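Local structure of phosphoribosylaminoimidazole carboxylase, ATPase subunit (Thermotoga maritima, 3AX6) at residues Gly24-Val29 with Ala42-Val47; Thr77-Tyr82 with Ser91-Glu96; Ala183-Gly188 with Ile285-Leu290; Ala191-Val196 with Gly291-Leu296; Asp208-Pro213 with Ala299-Leu304. The protein probably catalyses the ATP-dependent carboxylation of 5-aminoimidazole ribonucleotide with bicarbonate, giving N5-carboxyaminoimidazole ribonucleotide in de novo purine biosynthesis. All blocks are in the same frame, centred on the assembly; numbering follows the deposited sequence.

Contact 1. Residues Gly24-Val29 with Ala42-Val47; sequences GFYVIV and ADEQIV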
# COMPACT_ATOMS: atom_id res chain seq x y z
N GLY A 24 -5.45 6.46 10.63
CA GLY A 24 -5.64 6.64 12.06
C GLY A 24 -7.02 6.30 12.61
O GLY A 24 -7.38 6.75 13.69
N PHE A 25 -7.79 5.51 11.88
CA PHE A 25 -9.11 5.17 12.35
C PHE A 25 -9.16 3.80 13.02
O PHE A 25 -8.32 2.94 12.79
CB PHE A 25 -10.11 5.21 11.19
CG PHE A 25 -10.31 6.59 10.63
CD1 PHE A 25 -10.90 7.58 11.40
CD2 PHE A 25 -9.90 6.89 9.34
CE1 PHE A 25 -11.08 8.87 10.89
CE2 PHE A 25 -10.07 8.17 8.82
CZ PHE A 25 -10.66 9.16 9.60
N TYR A 26 -10.17 3.62 13.86
CA TYR A 26 -10.37 2.36 14.56
C TYR A 26 -11.40 1.62 13.72
O TYR A 26 -12.43 2.20 13.37
CB TYR A 26 -10.93 2.62 15.96
CG TYR A 26 -11.01 1.41 16.85
CD1 TYR A 26 -9.91 1.02 17.62
CD2 TYR A 26 -12.17 0.65 16.93
CE1 TYR A 26 -9.98 -0.08 18.47
CE2 TYR A 26 -12.25 -0.46 17.78
CZ TYR A 26 -11.15 -0.81 18.55
OH TYR A 26 -11.22 -1.87 19.41
N VAL A 27 -11.14 0.36 13.39
CA VAL A 27 -12.09 -0.39 12.57
C VAL A 27 -12.64 -1.67 13.18
O VAL A 27 -11.90 -2.50 13.71
CB VAL A 27 -11.50 -0.76 11.20
CG1 VAL A 27 -10.22 -1.54 11.38
CG2 VAL A 27 -12.51 -1.60 10.42
N ILE A 28 -13.95 -1.81 13.09
CA ILE A 28 -14.64 -2.98 13.59
C ILE A 28 -15.32 -3.61 12.36
O ILE A 28 -16.11 -2.96 11.67
CB ILE A 28 -15.67 -2.58 14.71
CG1 ILE A 28 -16.88 -3.52 14.70
CG2 ILE A 28 -16.09 -1.13 14.54
CD1 ILE A 28 -16.57 -4.93 15.12
N VAL A 29 -14.96 -4.87 12.09
CA VAL A 29 -15.48 -5.63 10.94
C VAL A 29 -16.59 -6.63 11.32
O VAL A 29 -16.51 -7.30 12.35
CB VAL A 29 -14.33 -6.41 10.22
CG1 VAL A 29 -14.89 -7.42 9.25
CG2 VAL A 29 -13.41 -5.44 9.49
N ALA A 42 -8.16 -5.99 11.33
CA ALA A 42 -8.98 -4.94 11.92
C ALA A 42 -8.71 -4.93 13.42
O ALA A 42 -7.85 -5.67 13.90
CB ALA A 42 -10.47 -5.21 11.65
N ASP A 43 -9.43 -4.09 14.16
CA ASP A 43 -9.24 -4.00 15.60
C ASP A 43 -10.16 -5.01 16.30
O ASP A 43 -9.80 -5.59 17.33
CB ASP A 43 -9.56 -2.59 16.08
CG ASP A 43 -8.59 -1.56 15.55
OD1 ASP A 43 -7.54 -1.34 16.20
OD2 ASP A 43 -8.86 -0.99 14.47
N GLU A 44 -11.34 -5.21 15.73
CA GLU A 44 -12.33 -6.14 16.27
C GLU A 44 -13.17 -6.69 15.13
O GLU A 44 -13.25 -6.09 14.06
CB GLU A 44 -13.29 -5.42 17.22
CG GLU A 44 -12.70 -4.85 18.48
CD GLU A 44 -13.74 -4.06 19.24
OE1 GLU A 44 -14.87 -4.55 19.36
OE2 GLU A 44 -13.43 -2.94 19.71
N GLN A 45 -13.80 -7.84 15.38
CA GLN A 45 -14.69 -8.44 14.41
C GLN A 45 -15.90 -8.95 15.15
O GLN A 45 -15.79 -9.45 16.27
CB GLN A 45 -14.06 -9.63 13.67
CG GLN A 45 -14.96 -10.08 12.52
CD GLN A 45 -14.52 -11.36 11.83
OE1 GLN A 45 -13.36 -11.55 11.49
NE2 GLN A 45 -15.48 -12.25 11.60
N ILE A 46 -17.07 -8.80 14.54
CA ILE A 46 -18.31 -9.28 15.11
C ILE A 46 -18.67 -10.45 14.20
O ILE A 46 -18.90 -10.27 13.01
CB ILE A 46 -19.44 -8.22 15.02
CG1 ILE A 46 -19.07 -7.00 15.86
CG2 ILE A 46 -20.75 -8.81 15.52
CD1 ILE A 46 -20.07 -5.86 15.76
N VAL A 47 -18.66 -11.66 14.76
CA VAL A 47 -18.98 -12.84 13.98
C VAL A 47 -20.49 -12.90 13.81
O VAL A 47 -21.21 -13.23 14.74
CB VAL A 47 -18.51 -14.12 14.69
CG1 VAL A 47 -18.57 -15.30 13.73
CG2 VAL A 47 -17.10 -13.91 15.23
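D43 OD2 takes a nearly straight bond from V27 N (2.9 Å, 172°), which reaches the carboxylate from its anti side, and the same oxygen is salt-bridged to K21 on helix 11-22. With CG beside its own backbone N, the D43 carboxylate lies stacked on the Y26 ring, the two planes 18° apart, while D43 CB makes a CH-pi contact 3.6 Å from the ring centroid. The hydroxyl at the tip of that ring donates to E44 OE2, modelled so short that its exact length is doubtful. An alanine in place of Y26 would probably open a gap beside the D43 carboxylate, where the ring surface had been. V27 O receives D43 N just ahead of the strand; I28 and E44, then V29 and Q45, pair in parallel, with V29 N giving to E44 O (2.9 Å) and I46 N to V29 O (2.7 Å). A42 CB touches both V27 CG1 and V29 CG2, 3.7 Å from each. Strand 26-31, helix 37-41 and strand 44-47 thus form a beta-alpha-beta crossover, with 44-47 as the outermost strand of the parallel sheet in the Rossmann-like preATP-grasp domain.

Contact 2. Residues Thr77-Tyr82 with Ser91-Glu96; sequences TLKKLY and SPYTLE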
# COMPACT_ATOMS: atom_id res chain seq x y z
N THR A 77 -32.67 -2.85 7.51
CA THR A 77 -32.33 -2.48 8.88
C THR A 77 -31.41 -1.26 8.83
O THR A 77 -31.47 -0.40 9.70
CB THR A 77 -31.63 -3.64 9.64
OG1 THR A 77 -31.35 -3.23 10.98
CG2 THR A 77 -30.31 -3.99 8.98
N LEU A 78 -30.58 -1.19 7.80
CA LEU A 78 -29.67 -0.05 7.67
C LEU A 78 -30.45 1.22 7.40
O LEU A 78 -30.10 2.28 7.91
CB LEU A 78 -28.66 -0.29 6.55
CG LEU A 78 -27.55 -1.28 6.91
CD1 LEU A 78 -26.71 -1.61 5.69
CD2 LEU A 78 -26.69 -0.69 8.03
N LYS A 79 -31.51 1.10 6.61
CA LYS A 79 -32.35 2.25 6.30
C LYS A 79 -32.96 2.76 7.60
O LYS A 79 -33.08 3.96 7.82
CB LYS A 79 -33.46 1.86 5.32
CG LYS A 79 -34.32 3.04 4.89
CD LYS A 79 -35.53 2.61 4.04
CE LYS A 79 -35.13 2.09 2.67
NZ LYS A 79 -34.38 0.80 2.74
N LYS A 80 -33.35 1.82 8.45
CA LYS A 80 -33.93 2.17 9.74
C LYS A 80 -32.94 3.02 10.53
O LYS A 80 -33.25 4.14 10.95
CB LYS A 80 -34.28 0.88 10.50
CG LYS A 80 -34.74 1.08 11.94
CD LYS A 80 -35.32 -0.21 12.51
CE LYS A 80 -35.75 -0.05 13.97
NZ LYS A 80 -34.60 0.18 14.88
N LEU A 81 -31.74 2.49 10.71
CA LEU A 81 -30.68 3.17 11.45
C LEU A 81 -30.30 4.49 10.80
O LEU A 81 -30.01 5.47 11.48
CB LEU A 81 -29.46 2.26 11.54
CG LEU A 81 -29.74 0.99 12.32
CD1 LEU A 81 -28.78 -0.10 11.87
CD2 LEU A 81 -29.63 1.26 13.83
N TYR A 82 -30.30 4.50 9.47
CA TYR A 82 -29.95 5.71 8.75
C TYR A 82 -30.99 6.81 9.02
O TYR A 82 -30.65 7.99 9.07
CB TYR A 82 -29.87 5.42 7.25
CG TYR A 82 -29.70 6.64 6.38
CD1 TYR A 82 -30.81 7.34 5.91
CD2 TYR A 82 -28.43 7.08 6.00
CE1 TYR A 82 -30.67 8.44 5.07
CE2 TYR A 82 -28.28 8.18 5.15
CZ TYR A 82 -29.41 8.85 4.69
OH TYR A 82 -29.26 9.91 3.82
N SER A 91 -25.48 5.61 1.40
CA SER A 91 -26.80 5.52 2.01
C SER A 91 -27.52 4.24 1.63
O SER A 91 -27.36 3.74 0.51
CB SER A 91 -27.66 6.71 1.59
OG SER A 91 -29.01 6.45 1.91
N PRO A 92 -28.31 3.68 2.55
CA PRO A 92 -29.07 2.46 2.31
C PRO A 92 -30.05 2.71 1.16
O PRO A 92 -30.43 1.80 0.43
CB PRO A 92 -29.80 2.24 3.64
CG PRO A 92 -28.89 2.87 4.63
CD PRO A 92 -28.49 4.14 3.94
N TYR A 93 -30.45 3.98 1.02
CA TYR A 93 -31.36 4.40 -0.03
C TYR A 93 -30.67 4.26 -1.39
O TYR A 93 -31.29 3.86 -2.38
CB TYR A 93 -31.80 5.84 0.20
CG TYR A 93 -32.86 5.98 1.26
CD1 TYR A 93 -34.18 5.62 1.00
CD2 TYR A 93 -32.55 6.43 2.55
CE1 TYR A 93 -35.16 5.69 1.98
CE2 TYR A 93 -33.53 6.52 3.54
CZ TYR A 93 -34.83 6.14 3.25
OH TYR A 93 -35.81 6.20 4.21
N THR A 94 -29.39 4.61 -1.44
CA THR A 94 -28.63 4.50 -2.68
C THR A 94 -28.48 3.01 -2.97
O THR A 94 -28.73 2.55 -4.09
CB THR A 94 -27.23 5.12 -2.57
OG1 THR A 94 -27.34 6.54 -2.38
CG2 THR A 94 -26.42 4.84 -3.83
N LEU A 95 -28.06 2.27 -1.96
CA LEU A 95 -27.89 0.83 -2.09
C LEU A 95 -29.20 0.22 -2.59
O LEU A 95 -29.21 -0.67 -3.45
CB LEU A 95 -27.50 0.24 -0.73
CG LEU A 95 -27.16 -1.25 -0.68
CD1 LEU A 95 -26.10 -1.58 -1.73
CD2 LEU A 95 -26.67 -1.61 0.71
N GLU A 96 -30.32 0.72 -2.06
CA GLU A 96 -31.64 0.24 -2.44
C GLU A 96 -31.93 0.47 -3.93
O GLU A 96 -32.49 -0.40 -4.61
CB GLU A 96 -32.70 0.93 -1.58
CG GLU A 96 -34.09 0.36 -1.70
CD GLU A 96 -35.05 0.98 -0.70
OE1 GLU A 96 -35.16 2.23 -0.70
OE2 GLU A 96 -35.68 0.23 0.08
O HOH W 1 -29.97 9.03 1.00
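Helix 75-83 packs against the N-terminal turn of helix 92-99, and P92, the first residue of the second helix, is the apolar wedge between them. Its ring is gripped by two residues one helical turn apart: CG meets L78 CB at 3.7 Å, and CD lies 3.6 Å from Y82 CD2. Y82, with CG anti to its backbone N (chi1 172°), continues past the proline to S91, whose OG stands over one face of the phenol ring, toward its rim. S91 is the N-cap of helix 92-99, its OG accepting from Y93 N at 3.0 Å. A water joins the same S91 OG to Y82 OH, so the capping oxygen is tied to the opposing helix as well as to its own.

Both helices belong to the Rossmann-like preATP-grasp domain, where the short strand 87-88 lies between them in sequence and ends the parallel sheet; L78 also rests on I88 of that strand. To one side of the proline, Y93 and K79 add a second set of contacts. Y82 CD1 lies near the plane of the Y93 ring at its edge, but the two rings as a whole meet obliquely. Across the Y93 side chain, at about a right angle, runs the aliphatic part of K79, its CG 3.5 Å from Y93 CZ, while Y93 OH bonds to N83. Bends in the K79 chain at chi3 and chi4 then carry NZ to E96 OE2, a salt bridge of 3.0 Å whose hydrogen bond is weak. E96 OE2 has a second donor in Q76 NE2.

Contact 3. Residues Ala183-Gly188 with Ile285-Leu290; sequences ARNEKG and IMNLPL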
# COMPACT_ATOMS: atom_id res chain seq x y z
N ALA A 183 -15.56 9.26 -6.64
CA ALA A 183 -15.87 9.39 -5.23
C ALA A 183 -16.50 10.74 -4.95
O ALA A 183 -16.22 11.72 -5.64
CB ALA A 183 -14.60 9.23 -4.40
N ARG A 184 -17.36 10.77 -3.93
CA ARG A 184 -18.03 12.00 -3.56
C ARG A 184 -18.21 12.09 -2.04
O ARG A 184 -18.49 11.08 -1.38
CB ARG A 184 -19.40 12.09 -4.26
CG ARG A 184 -20.20 13.34 -3.95
CD ARG A 184 -21.49 13.39 -4.78
NE ARG A 184 -22.33 14.56 -4.50
CZ ARG A 184 -23.02 14.75 -3.37
NH1 ARG A 184 -22.98 13.84 -2.40
NH2 ARG A 184 -23.76 15.83 -3.22
N ASN A 185 -18.03 13.31 -1.53
CA ASN A 185 -18.16 13.68 -0.12
C ASN A 185 -19.60 14.06 0.17
O ASN A 185 -20.38 14.24 -0.75
CB ASN A 185 -17.36 14.95 0.18
CG ASN A 185 -16.01 14.66 0.70
OD1 ASN A 185 -15.21 15.57 0.92
ND2 ASN A 185 -15.72 13.38 0.91
N GLU A 186 -19.93 14.21 1.44
CA GLU A 186 -21.26 14.64 1.80
C GLU A 186 -21.28 16.15 1.53
O GLU A 186 -22.33 16.73 1.26
CB GLU A 186 -21.57 14.35 3.27
CG GLU A 186 -23.04 14.51 3.61
CD GLU A 186 -23.44 13.71 4.83
OE1 GLU A 186 -24.66 13.64 5.13
OE2 GLU A 186 -22.55 13.15 5.50
N LYS A 187 -20.10 16.77 1.59
CA LYS A 187 -19.95 18.20 1.33
C LYS A 187 -20.20 18.49 -0.15
O LYS A 187 -20.43 19.63 -0.55
CB LYS A 187 -18.53 18.67 1.68
CG LYS A 187 -18.28 18.99 3.15
CD LYS A 187 -16.81 19.32 3.39
CE LYS A 187 -16.60 20.05 4.71
NZ LYS A 187 -17.17 19.31 5.87
N GLY A 188 -20.13 17.44 -0.97
CA GLY A 188 -20.36 17.62 -2.39
C GLY A 188 -19.11 17.59 -3.25
O GLY A 188 -19.20 17.66 -4.48
N ILE A 285 -16.28 8.73 2.90
CA ILE A 285 -17.26 8.41 3.93
C ILE A 285 -17.00 9.16 5.24
O ILE A 285 -17.89 9.27 6.09
CB ILE A 285 -17.34 6.90 4.21
CG1 ILE A 285 -16.09 6.42 4.94
CG2 ILE A 285 -17.54 6.15 2.91
CD1 ILE A 285 -16.15 4.95 5.34
N MSE A 286 -15.78 9.68 5.40
CA MSE A 286 -15.45 10.45 6.60
C MSE A 286 -15.58 11.95 6.31
O MSE A 286 -15.17 12.78 7.12
CB MSE A 286 -14.02 10.14 7.07
CG MSE A 286 -13.77 8.70 7.49
SE MSE A 286 -15.11 8.02 8.71
CE MSE A 286 -14.81 9.22 10.17
N ASN A 287 -16.14 12.27 5.15
CA ASN A 287 -16.34 13.66 4.74
C ASN A 287 -15.08 14.50 4.90
O ASN A 287 -15.12 15.60 5.45
CB ASN A 287 -17.51 14.28 5.52
CG ASN A 287 -18.24 15.35 4.72
OD1 ASN A 287 -18.28 15.31 3.49
ND2 ASN A 287 -18.85 16.31 5.41
N LEU A 288 -13.97 13.95 4.43
CA LEU A 288 -12.67 14.61 4.47
C LEU A 288 -12.33 15.02 3.04
O LEU A 288 -12.94 14.51 2.09
CB LEU A 288 -11.60 13.64 4.97
CG LEU A 288 -11.73 13.14 6.41
CD1 LEU A 288 -10.85 11.93 6.62
CD2 LEU A 288 -11.33 14.26 7.35
N PRO A 289 -11.37 15.95 2.86
CA PRO A 289 -11.00 16.37 1.51
C PRO A 289 -10.53 15.16 0.70
O PRO A 289 -9.75 14.33 1.19
CB PRO A 289 -9.88 17.38 1.77
CG PRO A 289 -10.31 18.02 3.05
CD PRO A 289 -10.78 16.84 3.88
N LEU A 290 -11.02 15.05 -0.52
CA LEU A 290 -10.67 13.93 -1.39
C LEU A 290 -9.25 14.04 -1.94
O LEU A 290 -8.73 15.14 -2.12
CB LEU A 290 -11.69 13.83 -2.53
CG LEU A 290 -12.95 12.99 -2.29
CD1 LEU A 290 -13.36 13.04 -0.84
CD2 LEU A 290 -14.08 13.48 -3.20
O HOH W 2 -15.61 17.09 7.81
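N287 OD1 receives two backbone N-H groups from consecutive residues, E186 N at 2.9 Å and K187 N at 3.0 Å. The two arrive differently: K187 N lies in the plane of the amide and on a lone pair, whereas E186 N stands above that plane, 41° out of it. The turn that connects two strands is thereby an instance of one side-chain oxygen holding two successive backbone N-H groups. An alanine in place of N287 would probably leave both N-H groups without this acceptor and let the turn shift more freely. N287 itself has positive phi and is the C-prime residue of the Schellman motif that closes helix 277-285.

Around this pair the contacts grow looser. N287 ND2 lies 3.6 Å from K187 CG, and the K187 and N287 side chains cross at about a right angle. A water accepts weakly from K187 NZ and donates to N287 O at 2.8 Å. Further along, L290 covers the end of the strand, with CD2 3.7 Å from A183 O and 4.4 Å from A183 CB.

The turn at 185-188 joins strands 174-184 and 190-198, A183 pairing with A191 through their backbones. Q280 of helix 277-285 packs on A183 and L290, E186 forms a salt bridge with K87, and E320 of the second subunit packs against K187 and P289.

Contact 4. Residues Ala191-Val196 with Gly291-Leu296; sequences ACYPVV and GSTELL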
# COMPACT_ATOMS: atom_id res chain seq x y z
N ALA A 191 -14.42 13.52 -6.99
CA ALA A 191 -13.09 13.13 -7.43
C ALA A 191 -13.29 12.05 -8.50
O ALA A 191 -13.79 10.97 -8.21
CB ALA A 191 -12.30 12.56 -6.25
N CYS A 192 -12.89 12.35 -9.72
CA CYS A 192 -13.08 11.38 -10.79
C CYS A 192 -11.77 10.77 -11.26
O CYS A 192 -10.78 11.47 -11.47
CB CYS A 192 -13.81 12.04 -11.97
SG CYS A 192 -14.42 10.86 -13.21
N TYR A 193 -11.78 9.45 -11.43
CA TYR A 193 -10.60 8.72 -11.87
C TYR A 193 -10.56 8.57 -13.37
O TYR A 193 -11.51 8.93 -14.06
CB TYR A 193 -10.59 7.33 -11.22
CG TYR A 193 -10.09 7.35 -9.79
CD1 TYR A 193 -8.73 7.32 -9.50
CD2 TYR A 193 -10.98 7.46 -8.72
CE1 TYR A 193 -8.27 7.38 -8.18
CE2 TYR A 193 -10.54 7.53 -7.41
CZ TYR A 193 -9.19 7.49 -7.14
OH TYR A 193 -8.77 7.57 -5.84
N PRO A 194 -9.44 8.09 -13.91
CA PRO A 194 -9.40 7.93 -15.36
C PRO A 194 -10.42 6.85 -15.74
O PRO A 194 -10.84 6.04 -14.91
CB PRO A 194 -7.97 7.47 -15.61
CG PRO A 194 -7.20 8.11 -14.49
CD PRO A 194 -8.11 7.89 -13.31
N VAL A 195 -10.86 6.86 -17.00
CA VAL A 195 -11.79 5.84 -17.43
C VAL A 195 -10.91 4.67 -17.84
O VAL A 195 -9.84 4.88 -18.41
CB VAL A 195 -12.69 6.33 -18.61
CG1 VAL A 195 -12.17 7.63 -19.16
CG2 VAL A 195 -12.76 5.28 -19.70
N VAL A 196 -11.32 3.44 -17.52
CA VAL A 196 -10.52 2.28 -17.89
C VAL A 196 -11.25 1.38 -18.87
O VAL A 196 -12.47 1.47 -19.04
CB VAL A 196 -10.10 1.45 -16.66
CG1 VAL A 196 -9.21 2.29 -15.77
CG2 VAL A 196 -11.32 0.96 -15.90
N GLY A 291 -8.63 12.89 -2.21
CA GLY A 291 -7.28 12.89 -2.74
C GLY A 291 -7.18 12.90 -4.26
O GLY A 291 -8.09 12.47 -4.97
N SER A 292 -6.05 13.39 -4.75
CA SER A 292 -5.79 13.46 -6.18
C SER A 292 -5.96 12.13 -6.91
O SER A 292 -5.52 11.09 -6.42
CB SER A 292 -4.38 13.97 -6.43
OG SER A 292 -3.97 13.63 -7.74
N THR A 293 -6.57 12.16 -8.10
CA THR A 293 -6.75 10.94 -8.87
C THR A 293 -5.80 10.88 -10.05
O THR A 293 -6.04 10.13 -11.00
CB THR A 293 -8.17 10.83 -9.44
OG1 THR A 293 -8.39 11.90 -10.37
CG2 THR A 293 -9.22 10.87 -8.32
N GLU A 294 -4.73 11.67 -10.01
CA GLU A 294 -3.76 11.73 -11.11
C GLU A 294 -3.17 10.36 -11.46
O GLU A 294 -2.80 9.59 -10.57
CB GLU A 294 -2.62 12.71 -10.77
CG GLU A 294 -1.62 12.94 -11.90
CD GLU A 294 -0.47 13.88 -11.51
OE1 GLU A 294 0.46 14.06 -12.33
OE2 GLU A 294 -0.49 14.43 -10.39
N LEU A 295 -3.12 10.04 -12.75
CA LEU A 295 -2.57 8.77 -13.21
C LEU A 295 -1.08 9.00 -13.43
O LEU A 295 -0.69 9.76 -14.31
CB LEU A 295 -3.23 8.33 -14.52
CG LEU A 295 -2.77 6.99 -15.10
CD1 LEU A 295 -3.26 5.85 -14.23
CD2 LEU A 295 -3.33 6.82 -16.50
N LEU A 296 -0.26 8.34 -12.62
CA LEU A 296 1.18 8.49 -12.70
C LEU A 296 1.80 7.70 -13.84
O LEU A 296 2.83 8.09 -14.40
CB LEU A 296 1.82 8.05 -11.38
CG LEU A 296 1.40 8.79 -10.11
CD1 LEU A 296 2.05 8.15 -8.90
CD2 LEU A 296 1.79 10.26 -10.21
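T293 has chi1 64°, which sets OG1 in the crowded position between its own N and carbonyl carbon and turns CG2 anti to that carbon, so that the two branches can address separate parts of strand 190-198. That strand is an inner member of the large antiparallel sheet that runs from the ATP-grasp strands to those of the C-terminal domain, and its partner is the irregular 291-296 connection between helix 277-285 and strand 299-305. OG1 donates to C192 O at 2.7 Å, reaching it from above the carbonyl plane, 39° out of it. CG2 lies over the centre of the Y193 ring in a CH-pi contact, 3.5 Å from the centroid and only 8° off the normal.

Although the two segments run in much the same direction, they do not pair as strands; one threonine makes most of the contact, a useful example of how one branched side chain can bind a loop to a sheet by both its polar and its methyl arm. The Y193 ring is fixed at its far end as well, since OH bonds to T275 O. T293 CB also touches the ring, 3.6 Å from Y193 CD1, and A191 CB is 4.1 Å from T293 CG2.

T293 sits inside an ST turn, in which S292 OG accepts from E294 N at 3.1 Å. Beyond it P194 takes over the packing: its CD lies 3.8 Å from T293 O, and its CG meets L295 CB at 4.0 Å.

Contact 5. Residues Asp208-Pro213 with Ala299-Leu304; sequences DTVIAP and AVMVNL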
# COMPACT_ATOMS: atom_id res chain seq x y z
N ASP A 208 -11.28 -11.17 -17.76
CA ASP A 208 -11.35 -9.95 -16.97
C ASP A 208 -9.94 -9.40 -16.72
O ASP A 208 -9.16 -9.93 -15.91
CB ASP A 208 -12.08 -10.23 -15.64
CG ASP A 208 -12.64 -8.97 -14.99
OD1 ASP A 208 -13.36 -9.09 -13.97
OD2 ASP A 208 -12.37 -7.85 -15.49
N THR A 209 -9.63 -8.33 -17.44
CA THR A 209 -8.35 -7.64 -17.37
C THR A 209 -8.64 -6.16 -17.67
O THR A 209 -9.31 -5.85 -18.66
CB THR A 209 -7.35 -8.22 -18.40
OG1 THR A 209 -6.43 -7.21 -18.82
CG2 THR A 209 -8.09 -8.77 -19.59
N VAL A 210 -8.16 -5.27 -16.82
CA VAL A 210 -8.40 -3.84 -16.99
C VAL A 210 -7.21 -3.10 -17.60
O VAL A 210 -6.05 -3.37 -17.28
CB VAL A 210 -8.75 -3.19 -15.62
CG1 VAL A 210 -8.94 -1.69 -15.76
CG2 VAL A 210 -10.01 -3.82 -15.07
N ILE A 211 -7.50 -2.16 -18.49
CA ILE A 211 -6.47 -1.36 -19.14
C ILE A 211 -6.66 0.10 -18.74
O ILE A 211 -7.72 0.68 -18.97
CB ILE A 211 -6.56 -1.44 -20.69
CG1 ILE A 211 -6.36 -2.88 -21.16
CG2 ILE A 211 -5.51 -0.53 -21.30
CD1 ILE A 211 -6.65 -3.09 -22.65
N ALA A 212 -5.64 0.68 -18.13
CA ALA A 212 -5.70 2.07 -17.68
C ALA A 212 -4.58 2.88 -18.31
O ALA A 212 -3.40 2.55 -18.14
CB ALA A 212 -5.59 2.12 -16.15
N PRO A 213 -4.92 3.95 -19.05
CA PRO A 213 -6.28 4.41 -19.33
C PRO A 213 -6.85 3.71 -20.56
O PRO A 213 -6.10 3.18 -21.39
CB PRO A 213 -6.10 5.91 -19.55
CG PRO A 213 -4.76 5.96 -20.22
CD PRO A 213 -3.93 4.99 -19.40
N ALA A 299 -1.38 1.39 -16.80
CA ALA A 299 -1.36 0.10 -16.13
C ALA A 299 -2.36 -0.91 -16.66
O ALA A 299 -3.43 -0.57 -17.16
CB ALA A 299 -1.58 0.30 -14.63
N VAL A 300 -2.00 -2.18 -16.52
CA VAL A 300 -2.86 -3.27 -16.93
C VAL A 300 -2.95 -4.21 -15.74
O VAL A 300 -1.94 -4.67 -15.22
CB VAL A 300 -2.27 -4.02 -18.15
CG1 VAL A 300 -3.16 -5.21 -18.52
CG2 VAL A 300 -2.17 -3.05 -19.33
N MSE A 301 -4.17 -4.46 -15.27
CA MSE A 301 -4.39 -5.35 -14.14
C MSE A 301 -5.07 -6.61 -14.63
O MSE A 301 -5.99 -6.56 -15.45
CB MSE A 301 -5.27 -4.69 -13.08
CG MSE A 301 -5.54 -5.59 -11.88
SE MSE A 301 -7.41 -5.69 -11.39
CE MSE A 301 -8.01 -6.96 -12.71
N VAL A 302 -4.60 -7.75 -14.11
CA VAL A 302 -5.15 -9.05 -14.48
C VAL A 302 -5.49 -9.83 -13.21
O VAL A 302 -4.68 -9.90 -12.28
CB VAL A 302 -4.13 -9.89 -15.31
CG1 VAL A 302 -4.68 -11.29 -15.54
CG2 VAL A 302 -3.85 -9.23 -16.64
N ASN A 303 -6.68 -10.42 -13.19
CA ASN A 303 -7.11 -11.21 -12.04
C ASN A 303 -6.46 -12.58 -12.03
O ASN A 303 -6.27 -13.19 -13.07
CB ASN A 303 -8.64 -11.39 -12.05
CG ASN A 303 -9.38 -10.12 -11.70
OD1 ASN A 303 -9.08 -9.48 -10.70
ND2 ASN A 303 -10.36 -9.77 -12.52
N LEU A 304 -6.10 -13.04 -10.85
CA LEU A 304 -5.52 -14.36 -10.70
C LEU A 304 -6.63 -15.21 -10.10
O LEU A 304 -7.11 -14.92 -9.01
CB LEU A 304 -4.33 -14.33 -9.74
CG LEU A 304 -2.99 -13.86 -10.29
CD1 LEU A 304 -1.95 -13.99 -9.20
CD2 LEU A 304 -2.59 -14.71 -11.48
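The D208 carboxylate and the N303 amide are the flat groups that meet here, their planes 76° apart. N303 ND2 stands above the carboxylate plane, 3.5 Å from D208 CG, while N303 OD1 accepts from N264 ND2. This pair marks one end of an antiparallel ladder in the large sheet, where strand 209-212 of the ATP-grasp part lies beside strand 299-305, which opens the C-terminal part. The D208 side chain is about 10 Å from the bound ADP.

From there hydrogen-bonded and non-hydrogen-bonded pairs alternate. V210 and M301 form a hydrogen-bonded pair, V210 N to M301 O at 2.9 Å and M301 N to V210 O at 3.0 Å. The A212 and A299 pair is tighter, with A212 N to A299 O and A299 N to A212 O both 2.7 Å long. Between and beyond them, I211 with V300 and T209 with V302 are non-hydrogen-bonded pairs.

The alternation sorts the side chains by face, a textbook consequence of strand geometry. T209, I211, V300 and V302 share one face, where helix 354-364 covers I211 and V300; M301, as selenomethionine, lies on the other with V210, A212 and A299, packed against H267. T209 and V300 lie side by side, and T209 OG1, anti to its own backbone N, comes 3.8 Å from V300 CG1 and makes a weak bond to M301 O.

In the fold
Contact 5 is the most buried of the five, its strength regular backbone pairing; the other four are partly buried. Contact 1 uses the same kind of ladder in parallel form, at a sheet edge where acidic side chains add to it. Contact 2, helix on helix, depends instead on proline, aromatic and charged groups. Contacts 3 and 4 hold successive parts of the connection after helix 277-285, one to the turn after strand 174-184, the other to strand 190-198; in each the bonds across come from one polar side chain. Contact 4 passes into contact 5 through V196 on V210 and A212, and F25 of contact 1 packs on M286 of contact 3, linking the preATP-grasp domain to the rest.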